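Side-chain contacts in acetylglutamate kinase (Streptococcus mutans, PDB 3L86), which probably catalyses the ATP-dependent phosphorylation of N-acetyl-L-glutamate, the second step on the route from glutamate to N-acetylornithine in arginine biosynthesis: residues Lys122-Gly127 / Asn171-Ile176; Val200-Ala205 / Val257-Gly262; Lys60-Gln63 / Gln68-Ile71; Glu84-Pro89 / Met104-His109. All blocks are in the same frame, centred on the assembly; numbering follows the deposited sequence.

Contact 1. Residues Lys122-Gly127 / Asn171-Ile176; sequences KLRQAG and NRQIPI
CG of L123 and CG1 of I176 both stand beside the backbone N and anti to the carbonyl carbon (chi1 -72° and -62°), and an extended second torsion in each sends a terminal methyl out to meet the other. The two side chains approach tip to tip, CD1 of L123 lying 3.9 Å from CD1 of I176. This single methyl pair spans from the last turn of helix 101-125 to strand 174-182, whose backbones keep well apart: the nearest CA atoms, those of L123 and I174, are 9.9 Å from each other. Both side chains are buried, and C130 of the neighbouring strand 130-132 touches both of them.

Nearer the surface, R124 stretches out with its middle torsions extended. Its guanidinium presents an edge to the Q173 amide, with NH2 of R124 at 4.5 Å from NE2 of Q173, but two nitrogens at that spacing are merely neighbours. The arginine is held instead by the C130 carbonyl, which accepts a hydrogen bond from NH2, and more weakly by OE1 of Q131. L123 also packs on L56 of helix 53-64, and I174 touches I59 and Q63 of the same helix.

Helix 101-125 finishes within the next turn in a Schellman motif, with G127 at positive phi and its N bonded to R124 O. Packed by aliphatic side chains on the central sheet, the helix fits the alpha/beta/alpha sandwich of the amino acid kinase family.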
loop_
_atom_site.group_PDB
_atom_site.type_symbol
_atom_site.label_atom_id
_atom_site.label_comp_id
_atom_site.label_asym_id
_atom_site.label_seq_id
_atom_site.Cartn_x
_atom_site.Cartn_y
_atom_site.Cartn_z
ATOM N N LYS A 122 -1.559 -8.796 15.512
ATOM C CA LYS A 122 -1.747 -7.578 16.349
ATOM C C LYS A 122 -3.194 -7.060 16.333
ATOM O O LYS A 122 -3.751 -6.648 17.405
ATOM C CB LYS A 122 -0.798 -6.440 15.931
ATOM C CG LYS A 122 0.697 -6.684 16.140
ATOM C CD LYS A 122 1.048 -6.494 17.610
ATOM C CE LYS A 122 2.547 -6.570 17.833
ATOM N NZ LYS A 122 3.003 -7.939 18.112
ATOM N N LEU A 123 -3.817 -7.041 15.141
ATOM C CA LEU A 123 -5.226 -6.622 14.997
ATOM C C LEU A 123 -6.213 -7.582 15.711
ATOM O O LEU A 123 -7.121 -7.135 16.483
ATOM C CB LEU A 123 -5.603 -6.472 13.507
ATOM C CG LEU A 123 -5.000 -5.265 12.749
ATOM C CD1 LEU A 123 -5.076 -5.379 11.188
ATOM C CD2 LEU A 123 -5.708 -3.986 13.208
ATOM N N ARG A 124 -6.087 -8.893 15.454
ATOM C CA ARG A 124 -6.932 -9.859 16.164
ATOM C C ARG A 124 -6.771 -9.796 17.683
ATOM O O ARG A 124 -7.760 -9.828 18.420
ATOM C CB ARG A 124 -6.771 -11.279 15.612
ATOM C CG ARG A 124 -7.430 -11.492 14.246
ATOM C CD ARG A 124 -7.101 -12.905 13.634
ATOM N NE ARG A 124 -7.922 -13.181 12.453
ATOM C CZ ARG A 124 -7.891 -14.312 11.752
ATOM N NH1 ARG A 124 -7.081 -15.296 12.075
ATOM N NH2 ARG A 124 -8.663 -14.466 10.709
ATOM N N GLN A 125 -5.543 -9.693 18.165
ATOM C CA GLN A 125 -5.318 -9.552 19.587
ATOM C C GLN A 125 -6.000 -8.301 20.127
ATOM O O GLN A 125 -6.357 -8.240 21.311
ATOM C CB GLN A 125 -3.811 -9.545 19.929
ATOM C CG GLN A 125 -3.284 -10.934 20.168
ATOM C CD GLN A 125 -1.886 -11.189 19.663
ATOM O OE1 GLN A 125 -1.034 -10.290 19.616
ATOM N NE2 GLN A 125 -1.631 -12.440 19.276
ATOM N N ALA A 126 -6.211 -7.304 19.278
ATOM C CA ALA A 126 -6.885 -6.116 19.764
ATOM C C ALA A 126 -8.406 -6.176 19.611
ATOM O O ALA A 126 -9.064 -5.178 19.862
ATOM C CB ALA A 126 -6.305 -4.835 19.107
ATOM N N GLY A 127 -8.975 -7.314 19.188
ATOM C CA GLY A 127 -10.424 -7.417 19.003
ATOM C C GLY A 127 -10.974 -7.021 17.629
ATOM O O GLY A 127 -12.175 -7.085 17.403
ATOM N N ASN A 171 -19.384 -9.204 5.273
ATOM C CA ASN A 171 -19.287 -10.086 6.408
ATOM C C ASN A 171 -18.693 -9.340 7.632
ATOM O O ASN A 171 -18.372 -9.947 8.627
ATOM C CB ASN A 171 -18.467 -11.315 6.014
ATOM C CG ASN A 171 -18.894 -12.563 6.748
ATOM O OD1 ASN A 171 -20.050 -12.999 6.629
ATOM N ND2 ASN A 171 -17.955 -13.182 7.491
ATOM N N ARG A 172 -18.550 -8.033 7.549
ATOM C CA ARG A 172 -17.917 -7.231 8.589
ATOM C C ARG A 172 -16.556 -7.802 8.972
ATOM O O ARG A 172 -16.249 -7.917 10.184
ATOM C CB ARG A 172 -18.818 -7.145 9.823
ATOM C CG ARG A 172 -20.104 -6.368 9.598
ATOM C CD ARG A 172 -20.979 -6.241 10.837
ATOM N NE ARG A 172 -22.231 -5.548 10.554
ATOM C CZ ARG A 172 -23.218 -5.406 11.428
ATOM N NH1 ARG A 172 -23.101 -5.908 12.651
ATOM N NH2 ARG A 172 -24.324 -4.760 11.085
ATOM N N GLN A 173 -15.650 -8.071 8.040
ATOM C CA GLN A 173 -14.283 -8.579 8.328
ATOM C C GLN A 173 -13.356 -7.727 7.446
ATOM O O GLN A 173 -13.740 -7.376 6.320
ATOM C CB GLN A 173 -14.191 -10.062 7.932
ATOM C CG GLN A 173 -13.275 -10.951 8.786
ATOM C CD GLN A 173 -13.084 -12.353 8.200
ATOM O OE1 GLN A 173 -13.318 -12.579 7.005
ATOM N NE2 GLN A 173 -12.636 -13.293 9.035
ATOM N N ILE A 174 -12.190 -7.315 7.956
ATOM C CA ILE A 174 -11.285 -6.466 7.137
ATOM C C ILE A 174 -10.359 -7.374 6.337
ATOM O O ILE A 174 -9.591 -8.133 6.930
ATOM C CB ILE A 174 -10.419 -5.515 8.002
ATOM C CG1 ILE A 174 -11.318 -4.564 8.816
ATOM C CG2 ILE A 174 -9.477 -4.692 7.111
ATOM C CD1 ILE A 174 -10.611 -3.807 9.953
ATOM N N PRO A 175 -10.429 -7.296 4.994
ATOM C CA PRO A 175 -9.396 -8.036 4.247
ATOM C C PRO A 175 -8.041 -7.348 4.330
ATOM O O PRO A 175 -7.974 -6.148 4.079
ATOM C CB PRO A 175 -9.878 -7.965 2.799
ATOM C CG PRO A 175 -10.804 -6.690 2.704
ATOM C CD PRO A 175 -11.476 -6.686 4.121
ATOM N N ILE A 176 -6.988 -8.133 4.612
ATOM C CA ILE A 176 -5.570 -7.695 4.533
ATOM C C ILE A 176 -4.838 -8.227 3.266
ATOM O O ILE A 176 -4.670 -9.473 3.073
ATOM C CB ILE A 176 -4.818 -8.078 5.820
ATOM C CG1 ILE A 176 -5.451 -7.349 7.040
ATOM C CG2 ILE A 176 -3.314 -7.683 5.744
ATOM C CD1 ILE A 176 -5.144 -8.055 8.419
#

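Contact 2. Residues Val200-Ala205 / Val257-Gly262; sequences VAVALA and VAAGVG
V202 and A259 meet where two helices, 193-203 and 246-258, come to an end side by side, each closed by a Schellman motif whose positive-phi residue is A205 in one and G260 in the other. In V202 the CG1 methyl stands opposite the backbone N (chi1 177°) while CG2 stands opposite the carbonyl carbon. That rotamer turns the CB hydrogen back over the main chain and leaves the two methyls as a fork, and the CB of A259 settles between them, 4.0 Å from CG1 and 4.0 Å from CG2 of V202. The contact lies near the surface and leans on small side chains, which let the two helix ends come close: the CA atoms of V202 and A259 are 6.7 Å apart.

After G260, V261 takes extended backbone angles and points its side chain toward the first helix. It has the same valine conformation (chi1 178°), and here CG2, the methyl beside the backbone N, does the touching. A201 and V261 are both buried, and each also packs on T256, so that this threonine of the second helix lies against both partners. On its far side the first helix rests on the central sheet, V200 and L204 touching V70 of strand 68-73. Both helices probably belong to the nucleotide-binding half of the kinase, as in its relatives. Across the inner part of the contact, V261 CG2 sits 4.4 Å from A201 CB and a little nearer, at 3.9 Å, to the A201 carbonyl O.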
loop_
_atom_site.group_PDB
_atom_site.type_symbol
_atom_site.label_atom_id
_atom_site.label_comp_id
_atom_site.label_asym_id
_atom_site.label_seq_id
_atom_site.Cartn_x
_atom_site.Cartn_y
_atom_site.Cartn_z
ATOM N N VAL A 200 -6.857 -0.193 -5.633
ATOM C CA VAL A 200 -7.880 -0.623 -4.715
ATOM C C VAL A 200 -8.821 0.525 -4.336
ATOM O O VAL A 200 -10.089 0.357 -4.416
ATOM C CB VAL A 200 -7.249 -1.229 -3.449
ATOM C CG1 VAL A 200 -8.320 -1.554 -2.419
ATOM C CG2 VAL A 200 -6.363 -2.495 -3.848
ATOM N N ALA A 201 -8.243 1.675 -3.936
ATOM C CA ALA A 201 -9.064 2.878 -3.555
ATOM C C ALA A 201 -9.986 3.342 -4.720
ATOM O O ALA A 201 -11.186 3.699 -4.533
ATOM C CB ALA A 201 -8.102 4.049 -3.107
ATOM N N VAL A 202 -9.411 3.381 -5.927
ATOM C CA VAL A 202 -10.164 3.785 -7.118
ATOM C C VAL A 202 -11.266 2.759 -7.465
ATOM O O VAL A 202 -12.433 3.140 -7.648
ATOM C CB VAL A 202 -9.239 4.105 -8.330
ATOM C CG1 VAL A 202 -10.115 4.444 -9.587
ATOM C CG2 VAL A 202 -8.275 5.200 -7.949
ATOM N N ALA A 203 -10.920 1.459 -7.509
ATOM C CA ALA A 203 -11.949 0.412 -7.757
ATOM C C ALA A 203 -13.156 0.466 -6.799
ATOM O O ALA A 203 -14.280 0.192 -7.204
ATOM C CB ALA A 203 -11.330 -1.042 -7.711
ATOM N N LEU A 204 -12.914 0.700 -5.507
ATOM C CA LEU A 204 -14.024 0.835 -4.541
ATOM C C LEU A 204 -14.705 2.217 -4.460
ATOM O O LEU A 204 -15.665 2.390 -3.712
ATOM C CB LEU A 204 -13.542 0.444 -3.145
ATOM C CG LEU A 204 -12.989 -0.998 -3.065
ATOM C CD1 LEU A 204 -12.464 -1.321 -1.689
ATOM C CD2 LEU A 204 -14.111 -1.983 -3.480
ATOM N N ALA A 205 -14.221 3.187 -5.229
ATOM C CA ALA A 205 -14.649 4.583 -5.054
ATOM C C ALA A 205 -14.616 4.941 -3.553
ATOM O O ALA A 205 -15.644 5.371 -2.985
ATOM C CB ALA A 205 -16.052 4.813 -5.628
ATOM N N VAL A 257 -6.725 11.022 -6.152
ATOM C CA VAL A 257 -7.619 12.174 -6.129
ATOM C C VAL A 257 -8.105 12.605 -7.540
ATOM O O VAL A 257 -9.232 13.098 -7.711
ATOM C CB VAL A 257 -7.017 13.394 -5.320
ATOM C CG1 VAL A 257 -6.676 12.972 -3.863
ATOM C CG2 VAL A 257 -5.801 13.997 -6.043
ATOM N N ALA A 258 -7.241 12.444 -8.523
ATOM C CA ALA A 258 -7.572 12.709 -9.920
ATOM C C ALA A 258 -8.719 11.807 -10.427
ATOM O O ALA A 258 -9.428 12.166 -11.369
ATOM C CB ALA A 258 -6.301 12.579 -10.823
ATOM N N ALA A 259 -8.958 10.684 -9.755
ATOM C CA ALA A 259 -9.950 9.741 -10.227
ATOM C C ALA A 259 -11.221 9.862 -9.382
ATOM O O ALA A 259 -12.193 9.093 -9.554
ATOM C CB ALA A 259 -9.396 8.329 -10.242
ATOM N N GLY A 260 -11.223 10.833 -8.475
ATOM C CA GLY A 260 -12.428 11.185 -7.739
ATOM C C GLY A 260 -12.434 10.840 -6.239
ATOM O O GLY A 260 -13.359 11.211 -5.534
ATOM N N VAL A 261 -11.400 10.172 -5.733
ATOM C CA VAL A 261 -11.286 9.949 -4.270
ATOM C C VAL A 261 -11.098 11.314 -3.578
ATOM O O VAL A 261 -10.227 12.110 -3.971
ATOM C CB VAL A 261 -10.136 8.934 -3.881
ATOM C CG1 VAL A 261 -10.057 8.801 -2.353
ATOM C CG2 VAL A 261 -10.397 7.548 -4.510
ATOM N N GLY A 262 -11.905 11.598 -2.558
ATOM C CA GLY A 262 -11.953 12.962 -2.030
ATOM C C GLY A 262 -10.705 13.506 -1.327
ATOM O O GLY A 262 -10.386 14.700 -1.472
#

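Contact 3. Residues Lys60-Gln63 / Gln68-Ile71; sequences KNWQ and QLVI
W62 and L69 pack the helix of a beta-alpha-beta unit, strand 38-43, helix 53-64 and strand 68-73, onto its second strand just after the connecting turn. At the start of that strand, Q68 is the residue whose backbone lies nearest the helix, its CA 6.8 Å from that of Q63, yet its side chain leaves on the other side of the sheet, where NE2 makes a weak hydrogen bond to the D37 carbonyl and the side chain touches L169 of helix 162-170.

L69 comes next and carries the contact. It is buried, pointing at the helix and set between the strands on either side through I39, I41 and I174. Its modelled torsions (chi1 -99°, chi2 21°) depart from the staggered positions, and they divide the two methyls over W62: CD2 lies 4.0 Å from CB of W62 and also near the backbone N of Q63, while CD1 goes to the indole. The side chains of W62 and L69 cross at about a right angle. Q63 runs on beside them, extended, and its amide is tied by NE2 to the S129 carbonyl.

V70 then faces the opposite layer, toward V200 and L204 of contact 2, and I71 returns to the helix side, where it packs on I174. Of these four strand residues L69 alone reaches the indole, its CD1 approaching the six-membered ring of W62 obliquely, 4.1 Å from CE3.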
loop_
_atom_site.group_PDB
_atom_site.type_symbol
_atom_site.label_atom_id
_atom_site.label_comp_id
_atom_site.label_asym_id
_atom_site.label_seq_id
_atom_site.Cartn_x
_atom_site.Cartn_y
_atom_site.Cartn_z
ATOM N N LYS A 60 -10.526 -0.449 15.445
ATOM C CA LYS A 60 -11.662 -1.170 16.076
ATOM C C LYS A 60 -12.910 -0.258 16.148
ATOM O O LYS A 60 -14.018 -0.706 15.873
ATOM C CB LYS A 60 -11.335 -1.618 17.521
ATOM C CG LYS A 60 -12.425 -2.663 17.981
ATOM C CD LYS A 60 -12.238 -3.243 19.345
ATOM C CE LYS A 60 -13.430 -4.227 19.599
ATOM N NZ LYS A 60 -14.520 -3.457 20.344
ATOM N N ASN A 61 -12.733 0.999 16.557
ATOM C CA ASN A 61 -13.875 1.970 16.699
ATOM C C ASN A 61 -14.512 2.292 15.357
ATOM O O ASN A 61 -15.747 2.336 15.239
ATOM C CB ASN A 61 -13.454 3.273 17.435
ATOM C CG ASN A 61 -13.010 3.008 18.836
ATOM O OD1 ASN A 61 -13.374 1.988 19.382
ATOM N ND2 ASN A 61 -12.266 3.952 19.465
ATOM N N TRP A 62 -13.695 2.504 14.320
ATOM C CA TRP A 62 -14.298 2.616 12.970
ATOM C C TRP A 62 -15.110 1.363 12.592
ATOM O O TRP A 62 -16.209 1.456 11.986
ATOM C CB TRP A 62 -13.252 2.916 11.851
ATOM C CG TRP A 62 -12.802 4.401 11.695
ATOM C CD1 TRP A 62 -13.525 5.547 12.009
ATOM C CD2 TRP A 62 -11.541 4.847 11.174
ATOM N NE1 TRP A 62 -12.757 6.692 11.704
ATOM C CE2 TRP A 62 -11.544 6.278 11.194
ATOM C CE3 TRP A 62 -10.406 4.168 10.661
ATOM C CZ2 TRP A 62 -10.451 7.029 10.765
ATOM C CZ3 TRP A 62 -9.315 4.927 10.234
ATOM C CH2 TRP A 62 -9.358 6.332 10.246
ATOM N N GLN A 63 -14.555 0.179 12.847
ATOM C CA GLN A 63 -15.231 -1.064 12.463
ATOM C C GLN A 63 -16.539 -1.193 13.279
ATOM O O GLN A 63 -17.612 -1.463 12.734
ATOM C CB GLN A 63 -14.322 -2.273 12.746
ATOM C CG GLN A 63 -14.996 -3.667 12.420
ATOM C CD GLN A 63 -14.022 -4.839 12.567
ATOM O OE1 GLN A 63 -13.533 -5.147 13.666
ATOM N NE2 GLN A 63 -13.725 -5.484 11.454
ATOM N N GLN A 68 -16.538 0.656 6.429
ATOM C CA GLN A 68 -15.943 -0.498 5.710
ATOM C C GLN A 68 -14.469 -0.213 5.448
ATOM O O GLN A 68 -14.143 0.824 4.845
ATOM C CB GLN A 68 -16.675 -0.713 4.363
ATOM C CG GLN A 68 -18.235 -0.922 4.560
ATOM C CD GLN A 68 -18.958 -0.699 3.230
ATOM O OE1 GLN A 68 -18.937 -1.568 2.374
ATOM N NE2 GLN A 68 -19.517 0.498 3.025
ATOM N N LEU A 69 -13.599 -1.130 5.866
ATOM C CA LEU A 69 -12.161 -0.854 5.875
ATOM C C LEU A 69 -11.446 -1.921 5.032
ATOM O O LEU A 69 -11.794 -3.107 5.122
ATOM C CB LEU A 69 -11.625 -0.855 7.324
ATOM C CG LEU A 69 -11.370 0.395 8.187
ATOM C CD1 LEU A 69 -12.069 1.700 7.838
ATOM C CD2 LEU A 69 -11.325 0.161 9.725
ATOM N N VAL A 70 -10.477 -1.499 4.204
ATOM C CA VAL A 70 -9.621 -2.467 3.469
ATOM C C VAL A 70 -8.184 -2.067 3.756
ATOM O O VAL A 70 -7.884 -0.878 3.683
ATOM C CB VAL A 70 -9.878 -2.438 1.919
ATOM C CG1 VAL A 70 -8.880 -3.324 1.192
ATOM C CG2 VAL A 70 -11.361 -2.897 1.580
ATOM N N ILE A 71 -7.320 -3.030 4.122
ATOM C CA ILE A 71 -5.906 -2.796 4.416
ATOM C C ILE A 71 -4.981 -3.427 3.329
ATOM O O ILE A 71 -5.136 -4.620 2.945
ATOM C CB ILE A 71 -5.498 -3.312 5.841
ATOM C CG1 ILE A 71 -6.076 -2.417 6.956
ATOM C CG2 ILE A 71 -3.898 -3.462 6.021
ATOM C CD1 ILE A 71 -5.954 -3.049 8.380
#

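Contact 4. Residues Glu84-Pro89 / Met104-His109; sequences EENQVP and MVLVSH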
loop_
_atom_site.group_PDB
_atom_site.type_symbol
_atom_site.label_atom_id
_atom_site.label_comp_id
_atom_site.label_asym_id
_atom_site.label_seq_id
_atom_site.Cartn_x
_atom_site.Cartn_y
_atom_site.Cartn_z
ATOM N N GLU A 84 19.896 -9.714 2.100
ATOM C CA GLU A 84 21.256 -9.670 2.658
ATOM C C GLU A 84 21.534 -11.036 3.284
ATOM O O GLU A 84 22.442 -11.738 2.840
ATOM C CB GLU A 84 21.416 -8.540 3.684
ATOM N N GLU A 85 20.727 -11.420 4.270
ATOM C CA GLU A 85 20.767 -12.731 4.926
ATOM C C GLU A 85 20.855 -13.938 4.017
ATOM O O GLU A 85 21.257 -14.961 4.472
ATOM C CB GLU A 85 19.587 -12.911 5.883
ATOM N N ASN A 86 20.449 -13.769 2.768
ATOM C CA ASN A 86 20.493 -14.744 1.695
ATOM C C ASN A 86 21.448 -14.363 0.549
ATOM O O ASN A 86 21.367 -14.884 -0.543
ATOM C CB ASN A 86 19.072 -15.050 1.113
ATOM C CG ASN A 86 18.166 -15.824 2.074
ATOM O OD1 ASN A 86 18.008 -17.009 1.968
ATOM N ND2 ASN A 86 17.569 -15.122 2.998
ATOM N N GLN A 87 22.337 -13.424 0.825
ATOM C CA GLN A 87 23.347 -12.920 -0.146
ATOM C C GLN A 87 23.034 -12.453 -1.590
ATOM O O GLN A 87 23.863 -12.553 -2.417
ATOM C CB GLN A 87 24.579 -13.840 -0.150
ATOM N N VAL A 88 21.876 -11.852 -1.842
ATOM C CA VAL A 88 21.508 -11.150 -3.085
ATOM C C VAL A 88 21.576 -9.601 -2.983
ATOM O O VAL A 88 21.240 -9.076 -1.976
ATOM C CB VAL A 88 20.051 -11.514 -3.473
ATOM C CG1 VAL A 88 19.664 -10.844 -4.705
ATOM C CG2 VAL A 88 19.858 -13.006 -3.547
ATOM N N PRO A 89 21.953 -8.909 -4.038
ATOM C CA PRO A 89 22.112 -7.470 -4.162
ATOM C C PRO A 89 20.847 -6.717 -4.496
ATOM O O PRO A 89 20.232 -7.030 -5.454
ATOM C CB PRO A 89 23.046 -7.319 -5.389
ATOM C CG PRO A 89 23.395 -8.601 -5.838
ATOM C CD PRO A 89 22.477 -9.621 -5.199
ATOM N N MET A 104 11.491 -13.643 -6.451
ATOM C CA MET A 104 10.079 -13.671 -6.070
ATOM C C MET A 104 9.843 -14.620 -4.896
ATOM O O MET A 104 8.959 -14.422 -4.064
ATOM C CB MET A 104 9.189 -14.083 -7.273
ATOM C CG MET A 104 8.914 -12.939 -8.334
ATOM S SD MET A 104 8.000 -11.512 -7.580
ATOM C CE MET A 104 6.493 -12.187 -6.760
ATOM N N VAL A 105 10.623 -15.689 -4.818
ATOM C CA VAL A 105 10.534 -16.582 -3.627
ATOM C C VAL A 105 10.795 -15.765 -2.338
ATOM O O VAL A 105 10.102 -15.915 -1.324
ATOM C CB VAL A 105 11.607 -17.735 -3.681
ATOM C CG1 VAL A 105 11.665 -18.482 -2.319
ATOM C CG2 VAL A 105 11.278 -18.741 -4.800
ATOM N N LEU A 106 11.831 -14.931 -2.369
ATOM C CA LEU A 106 12.186 -14.060 -1.235
ATOM C C LEU A 106 11.110 -12.996 -0.958
ATOM O O LEU A 106 10.729 -12.765 0.209
ATOM C CB LEU A 106 13.561 -13.382 -1.516
ATOM C CG LEU A 106 14.691 -14.417 -1.757
ATOM C CD1 LEU A 106 16.025 -13.770 -2.253
ATOM C CD2 LEU A 106 14.909 -15.066 -0.440
ATOM N N VAL A 107 10.636 -12.339 -2.036
ATOM C CA VAL A 107 9.633 -11.251 -1.929
ATOM C C VAL A 107 8.330 -11.768 -1.263
ATOM O O VAL A 107 7.807 -11.147 -0.321
ATOM C CB VAL A 107 9.367 -10.542 -3.311
ATOM C CG1 VAL A 107 8.163 -9.549 -3.274
ATOM C CG2 VAL A 107 10.629 -9.782 -3.862
ATOM N N SER A 108 7.795 -12.887 -1.756
ATOM C CA SER A 108 6.520 -13.388 -1.227
ATOM C C SER A 108 6.666 -13.912 0.188
ATOM O O SER A 108 5.759 -13.682 1.029
ATOM C CB SER A 108 5.880 -14.450 -2.158
ATOM O OG SER A 108 6.717 -15.565 -2.244
ATOM N N HIS A 109 7.798 -14.556 0.502
ATOM C CA HIS A 109 8.062 -14.967 1.906
ATOM C C HIS A 109 8.125 -13.759 2.883
ATOM O O HIS A 109 7.502 -13.767 3.934
ATOM C CB HIS A 109 9.390 -15.749 2.028
ATOM C CG HIS A 109 9.822 -15.981 3.441
ATOM N ND1 HIS A 109 8.994 -16.565 4.393
ATOM C CD2 HIS A 109 11.002 -15.734 4.065
ATOM C CE1 HIS A 109 9.644 -16.623 5.550
ATOM N NE2 HIS A 109 10.865 -16.141 5.374
#
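A polar amide serves as a packing surface here: L106 CD2 sits over the flat face of the N86 amide, directly above CG at 4.2 Å, as the two side chains slide past each other in opposite directions. ND2 of N86 reaches back to the L82 carbonyl in the last turns of helix 76-85, which restrains the amide with its face toward L106.

L106 is forked over two partners. With CG beside the backbone N and the branch extended (chi1 -58°, chi2 171°), one methyl goes to N86 while the other, CD1, meets CG2 of V88 tip to tip at 4.1 Å. Q87 between them takes positive phi (50°), as the C-prime residue of the Schellman motif that ends helix 76-85; V88 N bonds to M83 O there. That reversal brings the side chains of N86 and V88, on either side of Q87, to the same leucine.

The contact is superficial, and V88 also touches D103 and M83. The other flank of helix 101-125 turns inward, where V107 packs on I79 and N190, two residues of the acetylglutamate pocket. The side chain of L106 is about 10 Å from the bound N-acetyl-L-glutamate. Two helices joined at the surface, with residues of the substrate pocket behind them, are consistent with the acetylglutamate-binding half of amino acid kinases of this family.

In the fold
From the N terminus the four contacts close in series, none nested in or crossing another. Contact 3 comes first, closing the four-residue turn between helix 53-64 and strand 68-73. Contact 4 follows, spanning 14 residues from the end of helix 76-85 to helix 101-125. The far end of that long helix opens contact 1, which returns to the sheet after 43 residues. Contact 2, last, spans 51 residues between two helix ends. Strand 68-73 links the set: I71 N is probably bonded to P175 O of contact 1, and V70 packs on L204 of contact 2. Contact 4 stands apart, about 32 Å from contact 3 between centres.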